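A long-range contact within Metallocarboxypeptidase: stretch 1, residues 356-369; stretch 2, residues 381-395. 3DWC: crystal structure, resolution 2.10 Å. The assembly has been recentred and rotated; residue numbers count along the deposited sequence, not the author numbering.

Stretch 1 (356-369) LCYPLHVMLRYEIE
Stretch 2, residues 381-395: EVPRVWNEKMKSYLG

Both stretches are largely helical, and the two helices run roughly antiparallel, their N-to-C directions 148° apart and their axes 10.0 Å apart at closest approach. The register is set by CA-CA distances of 6.2 Å for L360-Y393, 6.3 Å for L364-K389 and 7.4 Å for I368-V382; together the stretches bury 760 Å².

Reciprocal knobs centre the interface. L364 sits among W386, K389, M390 and Y393; its chi1 of 102° lies between wells, with chi2 p. In this conformation L364 CD1 lies over one face of the W386 six-membered ring, 3.8 Å from its centroid, while L364 CD2 lies 3.5 Å from M390 SD. W386 points sideways from its CA, but chi1 t and chi2 -79° carry the indole inward, where I368 CD1 (m, t) is 3.8 Å from W386 CE3. R365 (m, t, t) stretches so that NH1 is 3.5 Å from W386 CZ2, at the indole edge, while R365 NH2 donates to H361 O at 2.8 Å.

Y393, chi1 m and chi2 -28°, fills the hole among L360, M363, E367 and L364. M363 (t, t, p) curls its CE over the phenol face, 3.7 Å from the centroid, a CH-pi contact. The ring's hydroxyl end reaches E367 (m, t, chi3 -178°), whose OE2 accepts from Y393 OH at 2.5 Å and from K389 NZ at 2.7 Å. The K389 pairing is a salt bridge: m, t, t, m dihedrals extend the chain alongside I368, then turn the ammonium to the carboxylate. One oxygen thus ties together two residues a helical turn apart.

Near G395, which leaves the helix with phi 69°, L394 (m, t) places CD1 3.7 Å from the centroid of the H361 ring (m, chi2 -94°), over its face, and CD2 3.8 Å from C357 CB.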

ATOM      1  N   LEU B 356      31.274 -11.485 -15.316  1.00 32.20           N
ATOM      2  CA  LEU B 356      32.698 -11.183 -15.425  1.00 32.00           C
ATOM      3  C   LEU B 356      32.980  -9.719 -15.757  1.00 32.26           C
ATOM      4  O   LEU B 356      33.907  -9.119 -15.207  1.00 32.79           O
ATOM      5  CB  LEU B 356      33.353 -12.138 -16.448  1.00 31.93           C
ATOM      6  CG  LEU B 356      34.880 -12.189 -16.587  1.00 30.78           C
ATOM      7  CD1 LEU B 356      35.622 -12.683 -15.341  1.00 28.25           C
ATOM      8  CD2 LEU B 356      35.266 -13.079 -17.762  1.00 31.46           C
ATOM      9  N   CYS B 357      32.161  -9.133 -16.631  1.00 33.32           N
ATOM     10  CA  CYS B 357      32.374  -7.766 -17.122  1.00 32.54           C
ATOM     11  C   CYS B 357      31.907  -6.738 -16.152  1.00 31.98           C
ATOM     12  O   CYS B 357      32.447  -5.644 -16.066  1.00 32.90           O
ATOM     13  CB  CYS B 357      31.627  -7.552 -18.432  1.00 33.62           C
ATOM     14  SG  CYS B 357      32.337  -8.491 -19.787  1.00 34.90           S
ATOM     15  N   TYR B 358      30.854  -7.084 -15.441  1.00 32.50           N
ATOM     16  CA  TYR B 358      30.210  -6.197 -14.491  1.00 32.21           C
ATOM     17  C   TYR B 358      31.181  -5.397 -13.560  1.00 31.76           C
ATOM     18  O   TYR B 358      31.114  -4.164 -13.512  1.00 31.66           O
ATOM     19  CB  TYR B 358      29.163  -6.980 -13.704  1.00 32.50           C
ATOM     20  CG  TYR B 358      28.151  -6.092 -13.054  1.00 34.14           C
ATOM     21  CD1 TYR B 358      26.874  -5.957 -13.583  1.00 34.13           C
ATOM     22  CD2 TYR B 358      28.488  -5.332 -11.952  1.00 33.98           C
ATOM     23  CE1 TYR B 358      25.955  -5.124 -13.001  1.00 35.28           C
ATOM     24  CE2 TYR B 358      27.573  -4.515 -11.364  1.00 36.57           C
ATOM     25  CZ  TYR B 358      26.318  -4.413 -11.890  1.00 34.26           C
ATOM     26  OH  TYR B 358      25.429  -3.586 -11.285  1.00 37.31           O
ATOM     27  N   PRO B 359      32.085  -6.072 -12.844  1.00 30.48           N
ATOM     28  CA  PRO B 359      33.010  -5.335 -11.980  1.00 30.29           C
ATOM     29  C   PRO B 359      33.875  -4.280 -12.707  1.00 29.88           C
ATOM     30  O   PRO B 359      34.291  -3.305 -12.087  1.00 29.75           O
ATOM     31  CB  PRO B 359      33.914  -6.432 -11.441  1.00 30.41           C
ATOM     32  CG  PRO B 359      33.766  -7.559 -12.356  1.00 30.74           C
ATOM     33  CD  PRO B 359      32.326  -7.509 -12.745  1.00 31.37           C
ATOM     34  N   LEU B 360      34.175  -4.507 -13.979  1.00 28.52           N
ATOM     35  CA  LEU B 360      34.902  -3.528 -14.759  1.00 29.93           C
ATOM     36  C   LEU B 360      34.091  -2.210 -14.917  1.00 29.97           C
ATOM     37  O   LEU B 360      34.662  -1.124 -14.818  1.00 31.99           O
ATOM     38  CB  LEU B 360      35.316  -4.135 -16.089  1.00 29.18           C
ATOM     39  CG  LEU B 360      36.373  -5.222 -15.891  1.00 29.80           C
ATOM     40  CD1 LEU B 360      36.556  -6.071 -17.148  1.00 29.18           C
ATOM     41  CD2 LEU B 360      37.703  -4.622 -15.410  1.00 28.13           C
ATOM     42  N   HIS B 361      32.772  -2.309 -15.089  1.00 29.81           N
ATOM     43  CA  HIS B 361      31.892  -1.137 -15.133  1.00 30.25           C
ATOM     44  C   HIS B 361      31.886  -0.418 -13.779  1.00 30.75           C
ATOM     45  O   HIS B 361      31.912   0.795 -13.708  1.00 31.45           O
ATOM     46  CB  HIS B 361      30.444  -1.543 -15.504  1.00 30.92           C
ATOM     47  CG  HIS B 361      30.271  -2.039 -16.926  1.00 30.57           C
ATOM     48  ND1 HIS B 361      29.884  -1.217 -17.970  1.00 30.99           N
ATOM     49  CD2 HIS B 361      30.403  -3.278 -17.461  1.00 29.83           C
ATOM     50  CE1 HIS B 361      29.817  -1.922 -19.084  1.00 31.00           C
ATOM     51  NE2 HIS B 361      30.104  -3.182 -18.798  1.00 30.56           N
ATOM     52  N   VAL B 362      31.889  -1.184 -12.690  1.00 31.24           N
ATOM     53  CA  VAL B 362      31.879  -0.635 -11.343  1.00 30.27           C
ATOM     54  C   VAL B 362      33.217   0.015 -11.055  1.00 30.69           C
ATOM     55  O   VAL B 362      33.266   1.142 -10.559  1.00 30.33           O
ATOM     56  CB  VAL B 362      31.546  -1.753 -10.297  1.00 30.13           C
ATOM     57  CG1 VAL B 362      31.757  -1.274  -8.857  1.00 27.97           C
ATOM     58  CG2 VAL B 362      30.102  -2.274 -10.525  1.00 27.75           C
ATOM     59  N   MET B 363      34.304  -0.702 -11.336  1.00 30.40           N
ATOM     60  CA  MET B 363      35.631  -0.166 -11.091  1.00 31.68           C
ATOM     61  C   MET B 363      35.815   1.202 -11.747  1.00 32.35           C
ATOM     62  O   MET B 363      36.282   2.153 -11.145  1.00 33.03           O
ATOM     63  CB  MET B 363      36.704  -1.071 -11.667  1.00 31.10           C
ATOM     64  CG  MET B 363      38.077  -0.517 -11.466  1.00 30.03           C
ATOM     65  SD  MET B 363      39.319  -1.802 -11.532  1.00 31.74           S
ATOM     66  CE  MET B 363      39.332  -2.212 -13.263  1.00 30.63           C
ATOM     67  N   LEU B 364      35.470   1.282 -13.004  1.00 33.59           N
ATOM     68  CA  LEU B 364      35.561   2.566 -13.699  1.00 34.49           C
ATOM     69  C   LEU B 364      34.718   3.701 -13.100  1.00 35.00           C
ATOM     70  O   LEU B 364      35.104   4.874 -13.194  1.00 35.68           O
ATOM     71  CB  LEU B 364      35.284   2.380 -15.178  1.00 34.39           C
ATOM     72  CG  LEU B 364      34.003   2.689 -15.919  1.00 35.86           C
ATOM     73  CD1 LEU B 364      33.599   4.163 -15.957  1.00 34.58           C
ATOM     74  CD2 LEU B 364      34.280   2.177 -17.299  1.00 35.03           C
ATOM     75  N   ARG B 365      33.575   3.381 -12.505  1.00 35.63           N
ATOM     76  CA  ARG B 365      32.782   4.427 -11.881  1.00 35.87           C
ATOM     77  C   ARG B 365      33.428   4.831 -10.578  1.00 36.25           C
ATOM     78  O   ARG B 365      33.434   6.008 -10.235  1.00 36.67           O
ATOM     79  CB  ARG B 365      31.352   4.008 -11.687  1.00 36.29           C
ATOM     80  CG  ARG B 365      30.609   3.792 -12.979  1.00 35.16           C
ATOM     81  CD  ARG B 365      29.367   2.911 -12.768  1.00 36.89           C
ATOM     82  NE  ARG B 365      28.438   2.964 -13.907  1.00 37.44           N
ATOM     83  CZ  ARG B 365      28.735   2.466 -15.104  1.00 36.29           C
ATOM     84  NH1 ARG B 365      27.879   2.553 -16.102  1.00 38.28           N
ATOM     85  NH2 ARG B 365      29.911   1.907 -15.314  1.00 33.97           N
ATOM     86  N   TYR B 366      34.003   3.868  -9.863  1.00 36.60           N
ATOM     87  CA  TYR B 366      34.711   4.176  -8.630  1.00 36.58           C
ATOM     88  C   TYR B 366      35.805   5.260  -8.918  1.00 36.97           C
ATOM     89  O   TYR B 366      35.840   6.335  -8.297  1.00 36.27           O
ATOM     90  CB  TYR B 366      35.285   2.891  -7.992  1.00 37.01           C
ATOM     91  CG  TYR B 366      36.278   3.199  -6.914  1.00 37.07           C
ATOM     92  CD1 TYR B 366      37.616   2.918  -7.072  1.00 39.72           C
ATOM     93  CD2 TYR B 366      35.877   3.861  -5.745  1.00 38.33           C
ATOM     94  CE1 TYR B 366      38.544   3.235  -6.067  1.00 38.95           C
ATOM     95  CE2 TYR B 366      36.778   4.170  -4.753  1.00 38.24           C
ATOM     96  CZ  TYR B 366      38.103   3.862  -4.925  1.00 37.95           C
ATOM     97  OH  TYR B 366      38.971   4.203  -3.950  1.00 38.22           O
ATOM     98  N   GLU B 367      36.625   4.982  -9.922  1.00 36.36           N
ATOM     99  CA  GLU B 367      37.788   5.775 -10.229  1.00 36.75           C
ATOM    100  C   GLU B 367      37.435   7.213 -10.601  1.00 37.04           C
ATOM    101  O   GLU B 367      38.021   8.160 -10.084  1.00 37.53           O
ATOM    102  CB  GLU B 367      38.600   5.071 -11.327  1.00 36.75           C
ATOM    103  CG  GLU B 367      39.235   3.814 -10.773  1.00 35.97           C
ATOM    104  CD  GLU B 367      39.793   2.849 -11.794  1.00 37.38           C
ATOM    105  OE1 GLU B 367      40.285   1.779 -11.343  1.00 37.17           O
ATOM    106  OE2 GLU B 367      39.758   3.129 -13.012  1.00 37.89           O
ATOM    107  N   ILE B 368      36.429   7.359 -11.440  1.00 36.46           N
ATOM    108  CA  ILE B 368      35.924   8.653 -11.811  1.00 36.36           C
ATOM    109  C   ILE B 368      35.355   9.419 -10.611  1.00 36.72           C
ATOM    110  O   ILE B 368      35.741  10.578 -10.388  1.00 36.94           O
ATOM    111  CB  ILE B 368      34.886   8.524 -12.927  1.00 35.81           C
ATOM    112  CG1 ILE B 368      35.582   8.011 -14.191  1.00 35.57           C
ATOM    113  CG2 ILE B 368      34.205   9.879 -13.184  1.00 36.58           C
ATOM    114  CD1 ILE B 368      34.682   7.313 -15.147  1.00 36.28           C
ATOM    115  N   GLU B 369      34.489   8.777  -9.825  1.00 36.44           N
ATOM    116  CA  GLU B 369      33.928   9.398  -8.618  1.00 37.60           C
ATOM    117  C   GLU B 369      35.004   9.901  -7.670  1.00 37.80           C
ATOM    118  O   GLU B 369      34.977  11.044  -7.202  1.00 36.49           O
ATOM    119  CB  GLU B 369      33.013   8.403  -7.880  1.00 37.80           C
ATOM    120  CG  GLU B 369      31.668   8.222  -8.541  1.00 37.13           C
ATOM    121  CD  GLU B 369      30.667   7.530  -7.658  1.00 38.34           C
ATOM    122  OE1 GLU B 369      31.042   7.028  -6.566  1.00 35.82           O
ATOM    123  OE2 GLU B 369      29.496   7.463  -8.078  1.00 37.84           O
ATOM    124  N   GLU B 381      35.652  16.644 -18.182  1.00 45.57           N
ATOM    125  CA  GLU B 381      36.533  15.600 -18.680  1.00 45.01           C
ATOM    126  C   GLU B 381      35.943  14.195 -18.585  1.00 44.95           C
ATOM    127  O   GLU B 381      36.571  13.233 -19.039  1.00 44.83           O
ATOM    128  CB  GLU B 381      37.837  15.655 -17.886  1.00 45.13           C
ATOM    129  CG  GLU B 381      38.486  17.058 -17.894  1.00 44.81           C
ATOM    130  CD  GLU B 381      39.760  17.145 -17.064  1.00 44.96           C
ATOM    131  OE1 GLU B 381      39.702  17.691 -15.944  1.00 45.59           O
ATOM    132  OE2 GLU B 381      40.824  16.677 -17.525  1.00 46.02           O
ATOM    133  N   VAL B 382      34.752  14.077 -17.995  1.00 44.44           N
ATOM    134  CA  VAL B 382      34.150  12.767 -17.724  1.00 44.01           C
ATOM    135  C   VAL B 382      34.051  11.890 -18.975  1.00 43.73           C
ATOM    136  O   VAL B 382      34.506  10.744 -18.945  1.00 44.12           O
ATOM    137  CB  VAL B 382      32.781  12.878 -17.003  1.00 44.07           C
ATOM    138  CG1 VAL B 382      32.048  11.494 -16.966  1.00 43.24           C
ATOM    139  CG2 VAL B 382      32.975  13.433 -15.596  1.00 43.59           C
ATOM    140  N   PRO B 383      33.476  12.415 -20.068  1.00 43.40           N
ATOM    141  CA  PRO B 383      33.367  11.636 -21.317  1.00 43.02           C
ATOM    142  C   PRO B 383      34.680  11.089 -21.842  1.00 42.50           C
ATOM    143  O   PRO B 383      34.752   9.920 -22.245  1.00 42.25           O
ATOM    144  CB  PRO B 383      32.793  12.650 -22.308  1.00 42.70           C
ATOM    145  CG  PRO B 383      32.011  13.584 -21.441  1.00 42.93           C
ATOM    146  CD  PRO B 383      32.860  13.750 -20.227  1.00 43.39           C
ATOM    147  N   ARG B 384      35.696  11.936 -21.836  1.00 42.12           N
ATOM    148  CA  ARG B 384      37.030  11.546 -22.267  1.00 41.75           C
ATOM    149  C   ARG B 384      37.551  10.372 -21.436  1.00 40.76           C
ATOM    150  O   ARG B 384      37.983   9.358 -21.972  1.00 40.88           O
ATOM    151  CB  ARG B 384      37.971  12.752 -22.159  1.00 42.14           C
ATOM    152  CG  ARG B 384      39.262  12.649 -22.966  1.00 43.68           C
ATOM    153  CD  ARG B 384      40.491  12.496 -22.074  1.00 47.57           C
ATOM    154  NE  ARG B 384      40.520  13.503 -21.008  1.00 48.95           N
ATOM    155  CZ  ARG B 384      41.327  13.464 -19.950  1.00 49.40           C
ATOM    156  NH1 ARG B 384      42.208  12.481 -19.799  1.00 49.52           N
ATOM    157  NH2 ARG B 384      41.254  14.428 -19.039  1.00 49.59           N
ATOM    158  N   VAL B 385      37.475  10.516 -20.123  1.00 39.91           N
ATOM    159  CA  VAL B 385      37.989   9.526 -19.186  1.00 39.30           C
ATOM    160  C   VAL B 385      37.108   8.259 -19.145  1.00 38.82           C
ATOM    161  O   VAL B 385      37.612   7.174 -18.937  1.00 38.17           O
ATOM    162  CB  VAL B 385      38.081  10.141 -17.768  1.00 39.54           C
ATOM    163  CG1 VAL B 385      38.511   9.094 -16.756  1.00 39.85           C
ATOM    164  CG2 VAL B 385      39.053  11.353 -17.758  1.00 38.78           C
ATOM    165  N   TRP B 386      35.800   8.417 -19.342  1.00 38.05           N
ATOM    166  CA  TRP B 386      34.868   7.282 -19.444  1.00 37.96           C
ATOM    167  C   TRP B 386      35.258   6.392 -20.604  1.00 37.69           C
ATOM    168  O   TRP B 386      35.314   5.163 -20.470  1.00 36.47           O
ATOM    169  CB  TRP B 386      33.453   7.781 -19.689  1.00 37.64           C
ATOM    170  CG  TRP B 386      32.432   6.734 -19.522  1.00 37.37           C
ATOM    171  CD1 TRP B 386      32.091   5.765 -20.408  1.00 37.25           C
ATOM    172  CD2 TRP B 386      31.601   6.558 -18.388  1.00 36.33           C
ATOM    173  NE1 TRP B 386      31.087   4.978 -19.889  1.00 37.36           N
ATOM    174  CE2 TRP B 386      30.771   5.446 -18.644  1.00 36.78           C
ATOM    175  CE3 TRP B 386      31.477   7.226 -17.164  1.00 38.06           C
ATOM    176  CZ2 TRP B 386      29.836   4.994 -17.735  1.00 36.73           C
ATOM    177  CZ3 TRP B 386      30.526   6.758 -16.236  1.00 36.71           C
ATOM    178  CH2 TRP B 386      29.721   5.670 -16.541  1.00 37.67           C
ATOM    179  N   ASN B 387      35.539   7.042 -21.739  1.00 37.30           N
ATOM    180  CA  ASN B 387      35.995   6.366 -22.950  1.00 37.33           C
ATOM    181  C   ASN B 387      37.361   5.681 -22.782  1.00 37.57           C
ATOM    182  O   ASN B 387      37.571   4.559 -23.262  1.00 37.40           O
ATOM    183  CB  ASN B 387      36.047   7.360 -24.106  1.00 36.98           C
ATOM    184  CG  ASN B 387      36.595   6.738 -25.376  1.00 37.57           C
ATOM    185  OD1 ASN B 387      35.990   5.838 -25.951  1.00 39.17           O
ATOM    186  ND2 ASN B 387      37.762   7.199 -25.802  1.00 36.91           N
ATOM    187  N   GLU B 388      38.299   6.375 -22.141  1.00 37.63           N
ATOM    188  CA  GLU B 388      39.629   5.816 -21.873  1.00 37.96           C
ATOM    189  C   GLU B 388      39.538   4.510 -21.098  1.00 37.90           C
ATOM    190  O   GLU B 388      40.168   3.506 -21.433  1.00 37.82           O
ATOM    191  CB  GLU B 388      40.470   6.794 -21.051  1.00 37.98           C
ATOM    192  CG  GLU B 388      41.030   7.974 -21.833  1.00 37.92           C
ATOM    193  CD  GLU B 388      41.832   8.931 -20.951  1.00 39.33           C
ATOM    194  OE1 GLU B 388      42.628   9.744 -21.499  1.00 39.42           O
ATOM    195  OE2 GLU B 388      41.667   8.872 -19.708  1.00 40.10           O
ATOM    196  N   LYS B 389      38.771   4.565 -20.016  1.00 38.11           N
ATOM    197  CA  LYS B 389      38.594   3.437 -19.128  1.00 37.74           C
ATOM    198  C   LYS B 389      37.840   2.313 -19.817  1.00 37.63           C
ATOM    199  O   LYS B 389      38.184   1.151 -19.638  1.00 36.32           O
ATOM    200  CB  LYS B 389      37.916   3.895 -17.834  1.00 37.49           C
ATOM    201  CG  LYS B 389      38.895   4.704 -16.942  1.00 38.17           C
ATOM    202  CD  LYS B 389      38.259   5.388 -15.739  1.00 37.94           C
ATOM    203  CE  LYS B 389      39.299   6.127 -14.882  1.00 38.22           C
ATOM    204  NZ  LYS B 389      40.450   5.260 -14.432  1.00 39.67           N
ATOM    205  N   MET B 390      36.854   2.666 -20.642  1.00 37.72           N
ATOM    206  CA  MET B 390      36.023   1.667 -21.340  1.00 38.34           C
ATOM    207  C   MET B 390      36.843   0.862 -22.347  1.00 38.88           C
ATOM    208  O   MET B 390      36.737  -0.371 -22.399  1.00 39.54           O
ATOM    209  CB  MET B 390      34.813   2.336 -22.034  1.00 38.18           C
ATOM    210  CG  MET B 390      33.633   2.643 -21.112  1.00 36.41           C
ATOM    211  SD  MET B 390      32.834   1.187 -20.327  1.00 36.15           S
ATOM    212  CE  MET B 390      32.267   0.245 -21.768  1.00 31.63           C
ATOM    213  N   LYS B 391      37.658   1.557 -23.137  1.00 39.18           N
ATOM    214  CA  LYS B 391      38.593   0.912 -24.059  1.00 39.28           C
ATOM    215  C   LYS B 391      39.585   0.064 -23.294  1.00 38.67           C
ATOM    216  O   LYS B 391      39.912  -1.036 -23.696  1.00 37.65           O
ATOM    217  CB  LYS B 391      39.387   1.949 -24.874  1.00 39.77           C
ATOM    218  CG  LYS B 391      38.572   2.740 -25.898  1.00 41.16           C
ATOM    219  CD  LYS B 391      39.220   4.088 -26.269  1.00 41.11           C
ATOM    220  CE  LYS B 391      40.510   3.935 -27.077  1.00 43.61           C
ATOM    221  NZ  LYS B 391      41.141   5.251 -27.488  1.00 42.91           N
ATOM    222  N   SER B 392      40.073   0.593 -22.183  1.00 38.55           N
ATOM    223  CA  SER B 392      41.142  -0.068 -21.454  1.00 38.66           C
ATOM    224  C   SER B 392      40.685  -1.341 -20.748  1.00 38.45           C
ATOM    225  O   SER B 392      41.378  -2.369 -20.768  1.00 38.47           O
ATOM    226  CB  SER B 392      41.722   0.896 -20.430  1.00 38.90           C
ATOM    227  OG  SER B 392      42.844   0.312 -19.828  1.00 40.54           O
ATOM    228  N   TYR B 393      39.540  -1.252 -20.082  1.00 37.79           N
ATOM    229  CA  TYR B 393      39.035  -2.345 -19.273  1.00 37.67           C
ATOM    230  C   TYR B 393      38.213  -3.344 -20.067  1.00 37.68           C
ATOM    231  O   TYR B 393      38.383  -4.544 -19.895  1.00 37.65           O
ATOM    232  CB  TYR B 393      38.207  -1.793 -18.108  1.00 36.78           C
ATOM    233  CG  TYR B 393      38.983  -0.882 -17.164  1.00 35.45           C
ATOM    234  CD1 TYR B 393      40.353  -1.015 -16.994  1.00 35.64           C
ATOM    235  CD2 TYR B 393      38.334   0.072 -16.406  1.00 34.95           C
ATOM    236  CE1 TYR B 393      41.058  -0.185 -16.114  1.00 37.03           C
ATOM    237  CE2 TYR B 393      39.037   0.903 -15.507  1.00 36.02           C
ATOM    238  CZ  TYR B 393      40.400   0.763 -15.377  1.00 35.49           C
ATOM    239  OH  TYR B 393      41.108   1.580 -14.505  1.00 35.34           O
ATOM    240  N   LEU B 394      37.347  -2.844 -20.950  1.00 38.81           N
ATOM    241  CA  LEU B 394      36.378  -3.680 -21.691  1.00 39.01           C
ATOM    242  C   LEU B 394      36.622  -3.756 -23.205  1.00 39.42           C
ATOM    243  O   LEU B 394      35.881  -4.442 -23.909  1.00 40.32           O
ATOM    244  CB  LEU B 394      34.969  -3.149 -21.448  1.00 38.73           C
ATOM    245  CG  LEU B 394      34.431  -3.349 -20.029  1.00 39.27           C
ATOM    246  CD1 LEU B 394      33.444  -2.269 -19.656  1.00 39.49           C
ATOM    247  CD2 LEU B 394      33.785  -4.725 -19.876  1.00 39.27           C
ATOM    248  N   GLY B 395      37.628  -3.047 -23.710  1.00 39.60           N
ATOM    249  CA  GLY B 395      37.941  -3.049 -25.142  1.00 39.73           C
ATOM    250  C   GLY B 395      36.910  -2.366 -26.036  1.00 40.22           C
ATOM    251  O   GLY B 395      36.870  -2.622 -27.239  1.00 39.86           O
TER